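Long-range contacts in arylsulfatase (Pseudoalteromonas sp. MB47, PDB 7AJ0), which probably hydrolyses sulfate esters of fucoidan, the sulfated polysaccharide of brown algae, as an exo-acting, calcium-binding sulfatase that assembles into hexamers: residues K151-G156 and F173-G178; T318-T323 and I358-G363. All coordinates share one frame; numbering follows the deposited sequence.

Contact 1 of 2, residues K151-G156 and F173-G178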
loop_
_atom_site.group_PDB
_atom_site.type_symbol
_atom_site.label_atom_id
_atom_site.label_comp_id
_atom_site.label_asym_id
_atom_site.label_seq_id
_atom_site.Cartn_x
_atom_site.Cartn_y
_atom_site.Cartn_z
ATOM N N LYS A 151 -3.741 -3.920 55.527
ATOM C CA LYS A 151 -4.407 -5.099 54.982
ATOM C C LYS A 151 -4.419 -4.945 53.462
ATOM O O LYS A 151 -5.001 -3.990 52.935
ATOM C CB LYS A 151 -5.821 -5.251 55.533
ATOM C CG LYS A 151 -5.878 -5.571 57.026
ATOM C CD LYS A 151 -5.318 -6.959 57.353
ATOM C CE LYS A 151 -6.257 -8.080 56.913
ATOM N NZ LYS A 151 -5.684 -9.432 57.186
ATOM N N THR A 152 -3.761 -5.864 52.766
ATOM C CA THR A 152 -3.508 -5.741 51.338
ATOM C C THR A 152 -4.256 -6.824 50.576
ATOM O O THR A 152 -4.290 -7.984 50.997
ATOM C CB THR A 152 -2.008 -5.841 51.050
ATOM O OG1 THR A 152 -1.531 -7.136 51.437
ATOM C CG2 THR A 152 -1.245 -4.781 51.826
ATOM N N ALA A 153 -4.850 -6.444 49.448
ATOM C CA ALA A 153 -5.633 -7.388 48.670
ATOM C C ALA A 153 -5.594 -7.021 47.197
ATOM O O ALA A 153 -5.511 -5.846 46.832
ATOM C CB ALA A 153 -7.092 -7.432 49.147
ATOM N N LEU A 154 -5.645 -8.049 46.358
ATOM C CA LEU A 154 -5.913 -7.903 44.933
ATOM C C LEU A 154 -7.180 -8.690 44.639
ATOM O O LEU A 154 -7.240 -9.896 44.902
ATOM C CB LEU A 154 -4.750 -8.403 44.082
ATOM C CG LEU A 154 -4.878 -8.080 42.590
ATOM C CD1 LEU A 154 -3.508 -7.796 41.995
ATOM C CD2 LEU A 154 -5.567 -9.205 41.832
ATOM N N ILE A 155 -8.193 -8.008 44.115
ATOM C CA ILE A 155 -9.485 -8.612 43.822
ATOM C C ILE A 155 -9.761 -8.399 42.342
ATOM O O ILE A 155 -9.957 -7.261 41.898
ATOM C CB ILE A 155 -10.604 -8.028 44.695
ATOM C CG1 ILE A 155 -10.381 -8.453 46.152
ATOM C CG2 ILE A 155 -11.962 -8.474 44.183
ATOM C CD1 ILE A 155 -11.381 -7.885 47.135
ATOM N N GLY A 156 -9.762 -9.489 41.579
ATOM C CA GLY A 156 -10.034 -9.420 40.159
ATOM C C GLY A 156 -9.008 -10.141 39.312
ATOM O O GLY A 156 -8.501 -11.199 39.696
ATOM N N PHE A 173 0.397 -10.191 49.186
ATOM C CA PHE A 173 -0.930 -9.690 49.518
ATOM C C PHE A 173 -1.592 -10.580 50.563
ATOM O O PHE A 173 -1.417 -11.801 50.565
ATOM C CB PHE A 173 -1.804 -9.618 48.266
ATOM C CG PHE A 173 -1.343 -8.602 47.260
ATOM C CD1 PHE A 173 -0.411 -8.940 46.292
ATOM C CD2 PHE A 173 -1.849 -7.311 47.276
ATOM C CE1 PHE A 173 0.012 -8.008 45.361
ATOM C CE2 PHE A 173 -1.429 -6.374 46.348
ATOM C CZ PHE A 173 -0.498 -6.724 45.388
ATOM N N ASP A 174 -2.365 -9.954 51.456
ATOM C CA ASP A 174 -3.068 -10.713 52.483
ATOM C C ASP A 174 -4.221 -11.520 51.901
ATOM O O ASP A 174 -4.546 -12.595 52.415
ATOM C CB ASP A 174 -3.603 -9.776 53.569
ATOM C CG ASP A 174 -2.502 -9.072 54.335
ATOM O OD1 ASP A 174 -1.529 -9.741 54.746
ATOM O OD2 ASP A 174 -2.613 -7.843 54.528
ATOM N N TYR A 175 -4.853 -11.022 50.842
ATOM C CA TYR A 175 -6.068 -11.629 50.317
ATOM C C TYR A 175 -6.075 -11.539 48.802
ATOM O O TYR A 175 -5.774 -10.483 48.240
ATOM C CB TYR A 175 -7.309 -10.936 50.899
ATOM C CG TYR A 175 -8.621 -11.584 50.527
ATOM C CD1 TYR A 175 -8.894 -12.893 50.896
ATOM C CD2 TYR A 175 -9.594 -10.885 49.826
ATOM C CE1 TYR A 175 -10.091 -13.492 50.565
ATOM C CE2 TYR A 175 -10.797 -11.476 49.494
ATOM C CZ TYR A 175 -11.039 -12.780 49.867
ATOM O OH TYR A 175 -12.231 -13.380 49.541
ATOM N N PHE A 176 -6.414 -12.651 48.149
ATOM C CA PHE A 176 -6.642 -12.674 46.713
ATOM C C PHE A 176 -8.012 -13.269 46.424
ATOM O O PHE A 176 -8.437 -14.228 47.080
ATOM C CB PHE A 176 -5.583 -13.486 45.964
ATOM C CG PHE A 176 -5.933 -13.744 44.523
ATOM C CD1 PHE A 176 -6.141 -12.688 43.650
ATOM C CD2 PHE A 176 -6.058 -15.036 44.041
ATOM C CE1 PHE A 176 -6.463 -12.913 42.326
ATOM C CE2 PHE A 176 -6.381 -15.268 42.716
ATOM C CZ PHE A 176 -6.584 -14.203 41.859
ATOM N N TYR A 177 -8.697 -12.697 45.438
ATOM C CA TYR A 177 -9.972 -13.238 44.977
ATOM C C TYR A 177 -10.157 -12.775 43.539
ATOM O O TYR A 177 -10.409 -11.589 43.306
ATOM C CB TYR A 177 -11.123 -12.764 45.859
ATOM C CG TYR A 177 -12.446 -13.424 45.528
ATOM C CD1 TYR A 177 -13.110 -13.137 44.343
ATOM C CD2 TYR A 177 -13.029 -14.336 46.399
ATOM C CE1 TYR A 177 -14.311 -13.741 44.033
ATOM C CE2 TYR A 177 -14.235 -14.943 46.097
ATOM C CZ TYR A 177 -14.870 -14.639 44.913
ATOM O OH TYR A 177 -16.067 -15.234 44.600
ATOM N N GLY A 178 -10.037 -13.691 42.589
ATOM C CA GLY A 178 -10.295 -13.313 41.207
ATOM C C GLY A 178 -9.732 -14.331 40.229
ATOM O O GLY A 178 -9.622 -15.517 40.543
#
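Phe173 leads into the pairing: its ring takes CB of Leu154 over one face and has the backbone N of Ala153 at its edge. Next, Asp174 grips Thr152. Its carboxylate OD2 accepts the backbone N of Thr152 at 2.9 Å, on the anti side, tilted 27° out of the carboxylate plane, while the backbone N of Asp174 donates to Thr152 OG1 at 2.9 Å and more weakly to Thr152 O. The hydroxyl is placed for this by lying between the backbone N and the carbonyl carbon (chi1 63°). Ser146 OG bonds both OG1 and OD2, and Lys221 makes a salt bridge to OD1. An alanine in place of Asp174 would probably leave the Thr152 N-H without its acceptor, Lys221 without this counter-charge and Ser146 OG with one partner fewer. Ala153-Tyr175, Leu154-Phe176 and Ile155-Tyr177 then pair in parallel, the strands within 14°. Tyr175 O accepts Leu154 N at 3.1 Å, and the Tyr175 ring turns its edge to Ala153 CB and Ile155 CD1. Phe176 lies beside Leu154, CE1 3.8 Å from Leu154 CD2. Tyr177 N donates to Leu154 O, and Tyr177 O accepts Gly156 N. The 16-residue link between these parallel strands holds no helix; in the large mixed sheet 151-155 also pairs with 262-267 and 175-177, antiparallel, with 215-220, while helix 240-258 covers Ala153, Ile155 and Tyr177.

Contact 2 of 2, residues T318-T323 and I358-G363; sequences TLIIFT and IAYWKG
The indole of Trp361 lies with one face over the start of strand 318-323, where Leu319 CB and the carbonyl group of Thr318 rest on it. Leu319 CB makes a CH-pi contact with the six-membered ring, 4.0 Å from its centroid and 22° off the normal, and the two side chains cross at about a right angle. Thr318 O is 3.4 Å from Trp361 CD1, over the same face, while the indole NE1 is tied to Glu316 O, which probably helps fix the rotation of the ring. The Tyr360 ring takes the backbone N of Lys362 over one face, toward its rim; its CD2 meets Ile320 CD1 at 4.0 Å, the two side chains lying alongside and pointing the same way. Phe322 and Ile358 repeat that pattern, CD1 to CD1 at 3.9 Å. Phe322 CG is anti to the backbone N (chi1 -180°), which carries the ring out beside Ile358.

This is an antiparallel pair in the mixed central sheet of the sulfatase domain, where strand 318-324 also bonds to 53-59 through Leu55 and Leu57. Ile320-Tyr360 and Phe322-Ile358 are hydrogen-bonded pairs, with Ile320 N to Tyr360 O at 2.8 Å; Ile321-Ala359 between them is non-hydrogen-bonded. Beyond the Ile320-Tyr360 pair, a water links Thr318 O and Lys362 N. Helices 290-311 and 81-88 cover the Ile320, Phe322, Ile358 and Tyr360 face, and helix 377-387 the Ile321 side. Four main-chain bonds set the register and the side chains add apolar contact, so the contact probably depends on burial, not on charge.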
loop_
_atom_site.group_PDB
_atom_site.type_symbol
_atom_site.label_atom_id
_atom_site.label_comp_id
_atom_site.label_asym_id
_atom_site.label_seq_id
_atom_site.Cartn_x
_atom_site.Cartn_y
_atom_site.Cartn_z
ATOM N N THR A 318 -8.364 8.235 51.708
ATOM C CA THR A 318 -8.219 7.217 50.678
ATOM C C THR A 318 -7.816 7.875 49.369
ATOM O O THR A 318 -8.553 8.710 48.836
ATOM C CB THR A 318 -9.518 6.425 50.494
ATOM O OG1 THR A 318 -9.902 5.830 51.738
ATOM C CG2 THR A 318 -9.333 5.337 49.447
ATOM N N LEU A 319 -6.646 7.503 48.861
ATOM C CA LEU A 319 -6.240 7.874 47.512
ATOM C C LEU A 319 -6.881 6.903 46.529
ATOM O O LEU A 319 -6.688 5.687 46.638
ATOM C CB LEU A 319 -4.720 7.850 47.397
ATOM C CG LEU A 319 -4.114 7.970 46.000
ATOM C CD1 LEU A 319 -4.529 9.273 45.334
ATOM C CD2 LEU A 319 -2.596 7.851 46.085
ATOM N N ILE A 320 -7.658 7.431 45.585
ATOM C CA ILE A 320 -8.302 6.627 44.553
ATOM C C ILE A 320 -7.589 6.895 43.235
ATOM O O ILE A 320 -7.518 8.044 42.780
ATOM C CB ILE A 320 -9.802 6.931 44.434
ATOM C CG1 ILE A 320 -10.504 6.677 45.767
ATOM C CG2 ILE A 320 -10.430 6.077 43.335
ATOM C CD1 ILE A 320 -12.006 6.912 45.731
ATOM N N ILE A 321 -7.066 5.838 42.624
ATOM C CA ILE A 321 -6.424 5.908 41.317
ATOM C C ILE A 321 -7.237 5.049 40.358
ATOM O O ILE A 321 -7.448 3.855 40.609
ATOM C CB ILE A 321 -4.960 5.444 41.370
ATOM C CG1 ILE A 321 -4.118 6.471 42.130
ATOM C CG2 ILE A 321 -4.419 5.234 39.962
ATOM C CD1 ILE A 321 -2.688 6.039 42.395
ATOM N N PHE A 322 -7.701 5.659 39.272
ATOM C CA PHE A 322 -8.443 4.974 38.219
ATOM C C PHE A 322 -7.565 4.957 36.975
ATOM O O PHE A 322 -7.142 6.015 36.499
ATOM C CB PHE A 322 -9.773 5.677 37.946
ATOM C CG PHE A 322 -10.598 5.019 36.877
ATOM C CD1 PHE A 322 -10.379 5.310 35.542
ATOM C CD2 PHE A 322 -11.594 4.115 37.207
ATOM C CE1 PHE A 322 -11.134 4.707 34.556
ATOM C CE2 PHE A 322 -12.353 3.510 36.225
ATOM C CZ PHE A 322 -12.122 3.806 34.898
ATOM N N THR A 323 -7.287 3.767 36.456
ATOM C CA THR A 323 -6.359 3.648 35.339
ATOM C C THR A 323 -6.643 2.358 34.582
ATOM O O THR A 323 -7.533 1.582 34.940
ATOM C CB THR A 323 -4.906 3.701 35.831
ATOM O OG1 THR A 323 -4.013 3.743 34.711
ATOM C CG2 THR A 323 -4.574 2.482 36.678
ATOM N N ILE A 358 -6.570 8.740 36.465
ATOM C CA ILE A 358 -7.275 9.708 37.294
ATOM C C ILE A 358 -6.854 9.502 38.739
ATOM O O ILE A 358 -6.844 8.368 39.232
ATOM C CB ILE A 358 -8.806 9.573 37.161
ATOM C CG1 ILE A 358 -9.236 9.778 35.710
ATOM C CG2 ILE A 358 -9.508 10.572 38.076
ATOM C CD1 ILE A 358 -10.614 9.230 35.407
ATOM N N ALA A 359 -6.510 10.595 39.414
ATOM C CA ALA A 359 -6.177 10.583 40.832
ATOM C C ALA A 359 -7.210 11.425 41.566
ATOM O O ALA A 359 -7.390 12.605 41.248
ATOM C CB ALA A 359 -4.765 11.117 41.072
ATOM N N TYR A 360 -7.892 10.817 42.535
ATOM C CA TYR A 360 -8.899 11.493 43.344
ATOM C C TYR A 360 -8.567 11.289 44.814
ATOM O O TYR A 360 -8.334 10.156 45.248
ATOM C CB TYR A 360 -10.303 10.963 43.035
ATOM C CG TYR A 360 -11.384 11.526 43.929
ATOM C CD1 TYR A 360 -12.010 12.726 43.622
ATOM C CD2 TYR A 360 -11.781 10.856 45.079
ATOM C CE1 TYR A 360 -12.997 13.245 44.435
ATOM C CE2 TYR A 360 -12.766 11.366 45.900
ATOM C CZ TYR A 360 -13.371 12.562 45.574
ATOM O OH TYR A 360 -14.354 13.077 46.385
ATOM N N TRP A 361 -8.543 12.382 45.577
ATOM C CA TRP A 361 -8.273 12.308 47.014
ATOM C C TRP A 361 -8.988 13.487 47.670
ATOM O O TRP A 361 -8.501 14.620 47.620
ATOM C CB TRP A 361 -6.777 12.321 47.296
ATOM C CG TRP A 361 -6.407 11.815 48.672
ATOM C CD1 TRP A 361 -7.234 11.687 49.750
ATOM C CD2 TRP A 361 -5.114 11.373 49.104
ATOM N NE1 TRP A 361 -6.537 11.196 50.827
ATOM C CE2 TRP A 361 -5.234 10.991 50.457
ATOM C CE3 TRP A 361 -3.867 11.262 48.481
ATOM C CZ2 TRP A 361 -4.154 10.508 51.194
ATOM C CZ3 TRP A 361 -2.796 10.780 49.215
ATOM C CH2 TRP A 361 -2.947 10.410 50.558
ATOM N N LYS A 362 -10.138 13.205 48.283
ATOM C CA LYS A 362 -10.990 14.223 48.887
ATOM C C LYS A 362 -10.239 15.062 49.910
ATOM O O LYS A 362 -9.834 14.555 50.959
ATOM C CB LYS A 362 -12.204 13.545 49.536
ATOM C CG LYS A 362 -13.134 14.456 50.321
ATOM C CD LYS A 362 -14.060 15.246 49.420
ATOM C CE LYS A 362 -15.372 15.561 50.132
ATOM N NZ LYS A 362 -16.155 14.322 50.416
ATOM N N GLY A 363 -10.061 16.351 49.615
ATOM C CA GLY A 363 -9.400 17.265 50.518
ATOM C C GLY A 363 -7.894 17.331 50.385
ATOM O O GLY A 363 -7.271 18.201 51.012
HETATM O O HOH W 1 -10.827 10.442 48.120
#

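How the contacts relate
Both contacts are buried and belong to the same large mixed sheet of the sulfatase fold, within the alkaline-phosphatase clan, but they sit in different parts of it, their centres 19 Å apart and their nearest atoms about 11 Å apart. Strands 262-267 and 53-59 lie between them in the sheet: 151-155 pairs with 262-267, 262-267 with 53-59, and 53-59 with 318-324. Contact 1 is a parallel pairing with a carboxylate bonded at one end, where Lys151 and Asp174 are partly exposed. Contact 2 is antiparallel, and its touching side chains are chiefly apolar or aromatic. No other subunit of the hexamer touches either pair.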